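Local structure of methylmalonate-semialdehyde dehydrogenase (Oceanimonas doudoroffii, 4ZZ7) at residues Leu37-Ile49 / Val204-Asp217. The protein probably catalyses the NAD- and coenzyme A-dependent oxidation of methylmalonate semialdehyde as a member of the aldehyde dehydrogenase family. Residues are numbered along the deposited sequence; the frame is centred on the assembly and turned at random.
Sequences LDLASTKTVEQAI and VNGDKEAVDALLHD. With NAD (nicotinamide-adenine-dinucleotide), chain M.
Val45 packs against Ala210, Ala213 and Leu214, its branched side chain giving each neighbour a methyl. Val45 CG1, anti to the backbone N (chi1 175°), meets Ala213 CB and, at 3.7 Å, Leu214 CD2; Val45 CG2 lies 3.7 Å from Ala210 CB. Small alanines suit this face because they let the axes of segments 42-49 and 208-216 come within 8.8 Å, crossing at -46°. Val204 CG2 extends the apolar patch to Ala40 CB, and Ile49 CD1 lies against the carboxylate of Asp217, which is salt-bridged to Arg219. Glu209 is long enough, with its chain extended, for Glu209 OE2 to accept a hydrogen bond from Thr42 N at 2.9 Å, on the anti side and 25° out of the carboxylate plane. Upstream, Ala40 N donates to Asn205 O at 2.9 Å. Helix 208-216 follows strand 201-203 at the edge of the Rossmann-like NAD domain, and its other face meets the cofactor: Val211 CG2 is 3.4 Å from NAD N3A, while Lys208 bonds weakly to the adenine. A water bridges Ala40 O and Asp207 OD1. Arg21 forms salt bridges with Glu209 OE1 and Asp207 OD2 that probably help hold both acids. An alanine in place of Glu209 would probably leave Thr42 N without its acceptor and Arg21 with one carboxylate fewer.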
loop_
_atom_site.group_PDB
_atom_site.type_symbol
_atom_site.label_atom_id
_atom_site.label_comp_id
_atom_site.label_asym_id
_atom_site.label_seq_id
_atom_site.Cartn_x
_atom_site.Cartn_y
_atom_site.Cartn_z
ATOM N N LEU A 37 20.561 28.486 -30.378
ATOM C CA LEU A 37 20.302 28.171 -28.989
ATOM C C LEU A 37 21.370 28.766 -28.116
ATOM O O LEU A 37 22.537 28.420 -28.240
ATOM C CB LEU A 37 20.276 26.668 -28.795
ATOM C CG LEU A 37 20.012 26.229 -27.362
ATOM C CD1 LEU A 37 18.672 26.758 -26.851
ATOM C CD2 LEU A 37 20.108 24.716 -27.318
ATOM N N ASP A 38 20.955 29.650 -27.217
ATOM C CA ASP A 38 21.863 30.209 -26.216
ATOM C C ASP A 38 22.353 29.115 -25.265
ATOM O O ASP A 38 21.556 28.340 -24.779
ATOM C CB ASP A 38 21.159 31.295 -25.415
ATOM C CG ASP A 38 22.116 32.081 -24.561
ATOM O OD1 ASP A 38 23.050 32.694 -25.124
ATOM O OD2 ASP A 38 21.932 32.106 -23.327
ATOM N N LEU A 39 23.655 29.040 -25.024
ATOM C CA LEU A 39 24.196 28.052 -24.101
ATOM C C LEU A 39 24.549 28.691 -22.763
ATOM O O LEU A 39 25.327 29.641 -22.695
ATOM C CB LEU A 39 25.411 27.336 -24.695
ATOM C CG LEU A 39 25.163 26.608 -26.024
ATOM C CD1 LEU A 39 26.412 25.851 -26.432
ATOM C CD2 LEU A 39 23.979 25.640 -25.982
ATOM N N ALA A 40 23.976 28.143 -21.697
ATOM C CA ALA A 40 24.125 28.719 -20.373
ATOM C C ALA A 40 25.408 28.276 -19.725
ATOM O O ALA A 40 25.820 27.129 -19.831
ATOM C CB ALA A 40 22.951 28.344 -19.489
ATOM N N SER A 41 26.016 29.209 -19.023
ATOM C CA SER A 41 27.312 29.002 -18.423
ATOM C C SER A 41 27.071 28.723 -16.967
ATOM O O SER A 41 25.958 28.905 -16.484
ATOM C CB SER A 41 28.135 30.281 -18.578
ATOM O OG SER A 41 27.469 31.362 -17.916
ATOM N N THR A 42 28.117 28.349 -16.249
ATOM C CA THR A 42 27.959 28.009 -14.840
ATOM C C THR A 42 27.364 29.173 -14.011
ATOM O O THR A 42 26.745 28.940 -12.985
ATOM C CB THR A 42 29.272 27.532 -14.178
ATOM O OG1 THR A 42 30.189 28.611 -14.133
ATOM C CG2 THR A 42 29.935 26.433 -14.949
ATOM N N LYS A 43 27.542 30.414 -14.439
ATOM C CA LYS A 43 26.950 31.554 -13.726
ATOM C C LYS A 43 25.433 31.666 -13.909
ATOM O O LYS A 43 24.707 32.123 -13.007
ATOM C CB LYS A 43 27.591 32.852 -14.208
ATOM C CG LYS A 43 27.039 34.092 -13.520
ATOM C CD LYS A 43 27.562 35.372 -14.139
ATOM C CE LYS A 43 26.844 36.577 -13.544
ATOM N NZ LYS A 43 27.322 37.861 -14.126
ATOM N N THR A 44 24.979 31.303 -15.107
ATOM C CA THR A 44 23.571 31.361 -15.473
ATOM C C THR A 44 22.812 30.229 -14.804
ATOM O O THR A 44 21.751 30.441 -14.244
ATOM C CB THR A 44 23.409 31.274 -16.999
ATOM O OG1 THR A 44 24.094 32.373 -17.608
ATOM C CG2 THR A 44 21.921 31.312 -17.397
ATOM N N VAL A 45 23.354 29.020 -14.883
ATOM C CA VAL A 45 22.776 27.871 -14.187
ATOM C C VAL A 45 22.591 28.233 -12.705
ATOM O O VAL A 45 21.518 28.024 -12.152
ATOM C CB VAL A 45 23.645 26.591 -14.334
ATOM C CG1 VAL A 45 23.092 25.456 -13.497
ATOM C CG2 VAL A 45 23.718 26.134 -15.781
ATOM N N GLU A 46 23.625 28.798 -12.087
ATOM C CA GLU A 46 23.591 29.157 -10.667
ATOM C C GLU A 46 22.477 30.146 -10.340
ATOM O O GLU A 46 21.905 30.068 -9.272
ATOM C CB GLU A 46 24.948 29.700 -10.204
ATOM C CG GLU A 46 26.020 28.628 -9.984
ATOM C CD GLU A 46 27.431 29.198 -9.792
ATOM O OE1 GLU A 46 28.402 28.423 -9.713
ATOM O OE2 GLU A 46 27.597 30.433 -9.713
ATOM N N GLN A 47 22.172 31.070 -11.247
ATOM C CA GLN A 47 20.976 31.922 -11.100
ATOM C C GLN A 47 19.700 31.073 -11.017
ATOM O O GLN A 47 18.842 31.344 -10.180
ATOM C CB GLN A 47 20.843 32.939 -12.255
ATOM C CG GLN A 47 21.919 34.016 -12.311
ATOM C CD GLN A 47 21.795 34.948 -13.520
ATOM O OE1 GLN A 47 20.774 34.986 -14.212
ATOM N NE2 GLN A 47 22.849 35.711 -13.767
ATOM N N ALA A 48 19.579 30.067 -11.894
ATOM C CA ALA A 48 18.399 29.177 -11.924
ATOM C C ALA A 48 18.260 28.376 -10.616
ATOM O O ALA A 48 17.199 28.334 -10.007
ATOM C CB ALA A 48 18.451 28.246 -13.132
ATOM N N ILE A 49 19.358 27.778 -10.183
ATOM C CA ILE A 49 19.427 27.108 -8.894
ATOM C C ILE A 49 19.061 28.048 -7.733
ATOM O O ILE A 49 18.389 27.620 -6.789
ATOM C CB ILE A 49 20.834 26.518 -8.647
ATOM C CG1 ILE A 49 21.172 25.439 -9.687
ATOM C CG2 ILE A 49 20.930 25.903 -7.264
ATOM C CD1 ILE A 49 22.658 25.165 -9.823
ATOM N N VAL A 204 17.113 25.489 -18.297
ATOM C CA VAL A 204 18.401 26.114 -18.530
ATOM C C VAL A 204 19.072 25.315 -19.647
ATOM O O VAL A 204 19.443 24.162 -19.477
ATOM C CB VAL A 204 19.161 26.228 -17.188
ATOM C CG1 VAL A 204 20.062 25.037 -16.919
ATOM C CG2 VAL A 204 19.906 27.540 -17.105
ATOM N N ASN A 205 19.090 25.891 -20.841
ATOM C CA ASN A 205 19.694 25.248 -22.031
ATOM C C ASN A 205 21.215 25.300 -22.051
ATOM O O ASN A 205 21.823 26.278 -21.594
ATOM C CB ASN A 205 19.156 25.881 -23.302
ATOM C CG ASN A 205 17.792 25.396 -23.624
ATOM O OD1 ASN A 205 17.629 24.222 -23.924
ATOM N ND2 ASN A 205 16.800 26.276 -23.567
ATOM N N GLY A 206 21.827 24.260 -22.598
ATOM C CA GLY A 206 23.264 24.215 -22.627
ATOM C C GLY A 206 23.806 22.866 -23.034
ATOM O O GLY A 206 23.113 22.023 -23.628
ATOM N N ASP A 207 25.075 22.685 -22.705
ATOM C CA ASP A 207 25.814 21.483 -22.999
ATOM C C ASP A 207 26.546 21.049 -21.715
ATOM O O ASP A 207 26.191 21.471 -20.607
ATOM C CB ASP A 207 26.770 21.777 -24.163
ATOM C CG ASP A 207 27.947 22.656 -23.768
ATOM O OD1 ASP A 207 27.897 23.416 -22.776
ATOM O OD2 ASP A 207 28.954 22.578 -24.488
ATOM N N LYS A 208 27.585 20.240 -21.866
ATOM C CA LYS A 208 28.304 19.681 -20.719
ATOM C C LYS A 208 28.522 20.672 -19.582
ATOM O O LYS A 208 28.439 20.292 -18.432
ATOM C CB LYS A 208 29.661 19.112 -21.153
ATOM C CG LYS A 208 30.304 18.235 -20.106
ATOM C CD LYS A 208 31.810 18.140 -20.244
ATOM C CE LYS A 208 32.397 17.238 -19.161
ATOM N NZ LYS A 208 31.816 15.855 -19.144
ATOM N N GLU A 209 28.818 21.925 -19.910
ATOM C CA GLU A 209 29.119 22.931 -18.883
ATOM C C GLU A 209 27.931 23.190 -17.936
ATOM O O GLU A 209 28.122 23.402 -16.730
ATOM C CB GLU A 209 29.607 24.243 -19.523
ATOM C CG GLU A 209 30.238 25.230 -18.543
ATOM C CD GLU A 209 30.344 26.654 -19.099
ATOM O OE1 GLU A 209 30.700 26.807 -20.308
ATOM O OE2 GLU A 209 30.078 27.620 -18.322
ATOM N N ALA A 210 26.721 23.179 -18.484
ATOM C CA ALA A 210 25.541 23.413 -17.671
ATOM C C ALA A 210 25.270 22.165 -16.847
ATOM O O ALA A 210 24.865 22.241 -15.692
ATOM C CB ALA A 210 24.342 23.752 -18.537
ATOM N N VAL A 211 25.509 21.009 -17.449
ATOM C CA VAL A 211 25.339 19.748 -16.745
ATOM C C VAL A 211 26.246 19.699 -15.526
ATOM O O VAL A 211 25.776 19.461 -14.427
ATOM C CB VAL A 211 25.606 18.535 -17.657
ATOM C CG1 VAL A 211 25.614 17.242 -16.859
ATOM C CG2 VAL A 211 24.527 18.457 -18.732
ATOM N N ASP A 212 27.536 19.945 -15.733
ATOM C CA ASP A 212 28.526 19.923 -14.646
ATOM C C ASP A 212 28.192 20.981 -13.549
ATOM O O ASP A 212 28.454 20.754 -12.359
ATOM C CB ASP A 212 29.973 20.061 -15.199
ATOM C CG ASP A 212 30.514 18.751 -15.863
ATOM O OD1 ASP A 212 29.958 17.658 -15.645
ATOM O OD2 ASP A 212 31.514 18.785 -16.615
ATOM N N ALA A 213 27.574 22.101 -13.922
ATOM C CA ALA A 213 27.200 23.113 -12.917
ATOM C C ALA A 213 26.185 22.533 -11.954
ATOM O O ALA A 213 26.347 22.632 -10.740
ATOM C CB ALA A 213 26.643 24.375 -13.556
ATOM N N LEU A 214 25.145 21.915 -12.507
ATOM C CA LEU A 214 24.132 21.231 -11.698
ATOM C C LEU A 214 24.747 20.154 -10.739
ATOM O O LEU A 214 24.491 20.150 -9.504
ATOM C CB LEU A 214 23.086 20.580 -12.609
ATOM C CG LEU A 214 22.263 21.520 -13.489
ATOM C CD1 LEU A 214 21.536 20.727 -14.565
ATOM C CD2 LEU A 214 21.284 22.329 -12.655
ATOM N N LEU A 215 25.577 19.277 -11.307
ATOM C CA LEU A 215 26.192 18.190 -10.548
ATOM C C LEU A 215 27.068 18.670 -9.367
ATOM O O LEU A 215 27.132 18.033 -8.309
ATOM C CB LEU A 215 27.009 17.306 -11.484
ATOM C CG LEU A 215 26.207 16.601 -12.578
ATOM C CD1 LEU A 215 27.125 15.930 -13.581
ATOM C CD2 LEU A 215 25.249 15.591 -12.003
ATOM N N HIS A 216 27.725 19.811 -9.550
ATOM C CA HIS A 216 28.708 20.294 -8.580
ATOM C C HIS A 216 28.171 21.334 -7.594
ATOM O O HIS A 216 28.786 21.561 -6.563
ATOM C CB HIS A 216 29.933 20.795 -9.332
ATOM C CG HIS A 216 30.725 19.698 -9.975
ATOM N ND1 HIS A 216 30.366 19.115 -11.168
ATOM C CD2 HIS A 216 31.854 19.065 -9.577
ATOM C CE1 HIS A 216 31.250 18.185 -11.486
ATOM N NE2 HIS A 216 32.160 18.128 -10.532
ATOM N N ASP A 217 27.024 21.946 -7.890
ATOM C CA ASP A 217 26.370 22.863 -6.941
ATOM C C ASP A 217 25.734 22.102 -5.769
ATOM O O ASP A 217 24.889 21.252 -5.950
ATOM C CB ASP A 217 25.305 23.691 -7.643
ATOM C CG ASP A 217 24.830 24.864 -6.810
ATOM O OD1 ASP A 217 24.219 24.657 -5.731
ATOM O OD2 ASP A 217 25.048 26.003 -7.257
HETATM P PA NAD M . 23.043 11.764 -24.497
HETATM O O1A NAD M . 24.015 12.534 -25.387
HETATM O O2A NAD M . 23.449 10.478 -23.798
HETATM O O5B NAD M . 22.553 12.751 -23.306
HETATM C C5B NAD M . 21.436 13.645 -23.417
HETATM C C4B NAD M . 21.554 14.818 -22.443
HETATM O O4B NAD M . 22.821 14.796 -21.779
HETATM C C3B NAD M . 21.459 16.184 -23.114
HETATM O O3B NAD M . 20.630 17.019 -22.301
HETATM C C2B NAD M . 22.902 16.672 -23.228
HETATM O O2B NAD M . 23.160 18.069 -23.064
HETATM C C1B NAD M . 23.612 15.945 -22.100
HETATM N N9A NAD M . 25.008 15.553 -22.456
HETATM C C8A NAD M . 25.433 15.073 -23.661
HETATM N N7A NAD M . 26.755 14.802 -23.625
HETATM C C5A NAD M . 27.208 15.111 -22.385
HETATM C C6A NAD M . 28.526 15.069 -21.685
HETATM N N6A NAD M . 29.621 14.626 -22.340
HETATM N N1A NAD M . 28.578 15.477 -20.388
HETATM C C2A NAD M . 27.468 15.930 -19.730
HETATM N N3A NAD M . 26.240 15.994 -20.288
HETATM C C4A NAD M . 26.052 15.611 -21.596
HETATM O O3 NAD M . 21.671 11.463 -25.344
HETATM P PN NAD M . 21.163 12.093 -26.770
HETATM O O1N NAD M . 20.736 13.555 -26.609
HETATM O O2N NAD M . 22.052 11.696 -27.957
HETATM O O5D NAD M . 19.848 11.175 -26.839
HETATM C C5D NAD M . 19.944 9.804 -27.261
HETATM C C4D NAD M . 20.049 8.767 -26.123
HETATM O O4D NAD M . 18.894 8.685 -25.257
HETATM C C3D NAD M . 20.216 7.351 -26.701
HETATM O O3D NAD M . 21.571 6.906 -26.578
HETATM C C2D NAD M . 19.241 6.440 -25.938
HETATM O O2D NAD M . 19.866 5.228 -25.502
HETATM C C1D NAD M . 18.792 7.327 -24.791
HETATM N N1N NAD M . 17.461 7.049 -24.263
HETATM C C2N NAD M . 17.397 6.327 -23.137
HETATM C C3N NAD M . 16.168 6.028 -22.556
HETATM C C7N NAD M . 16.034 5.191 -21.306
HETATM O O7N NAD M . 16.532 4.067 -21.174
HETATM N N7N NAD M . 15.295 5.709 -20.341
HETATM C C4N NAD M . 15.009 6.521 -23.145
HETATM C C5N NAD M . 15.087 7.276 -24.309
HETATM C C6N NAD M . 16.347 7.532 -24.854
HETATM O O HOH W 1 26.449 25.079 -21.214
HETATM O O HOH W 2 28.067 25.930 -8.217
#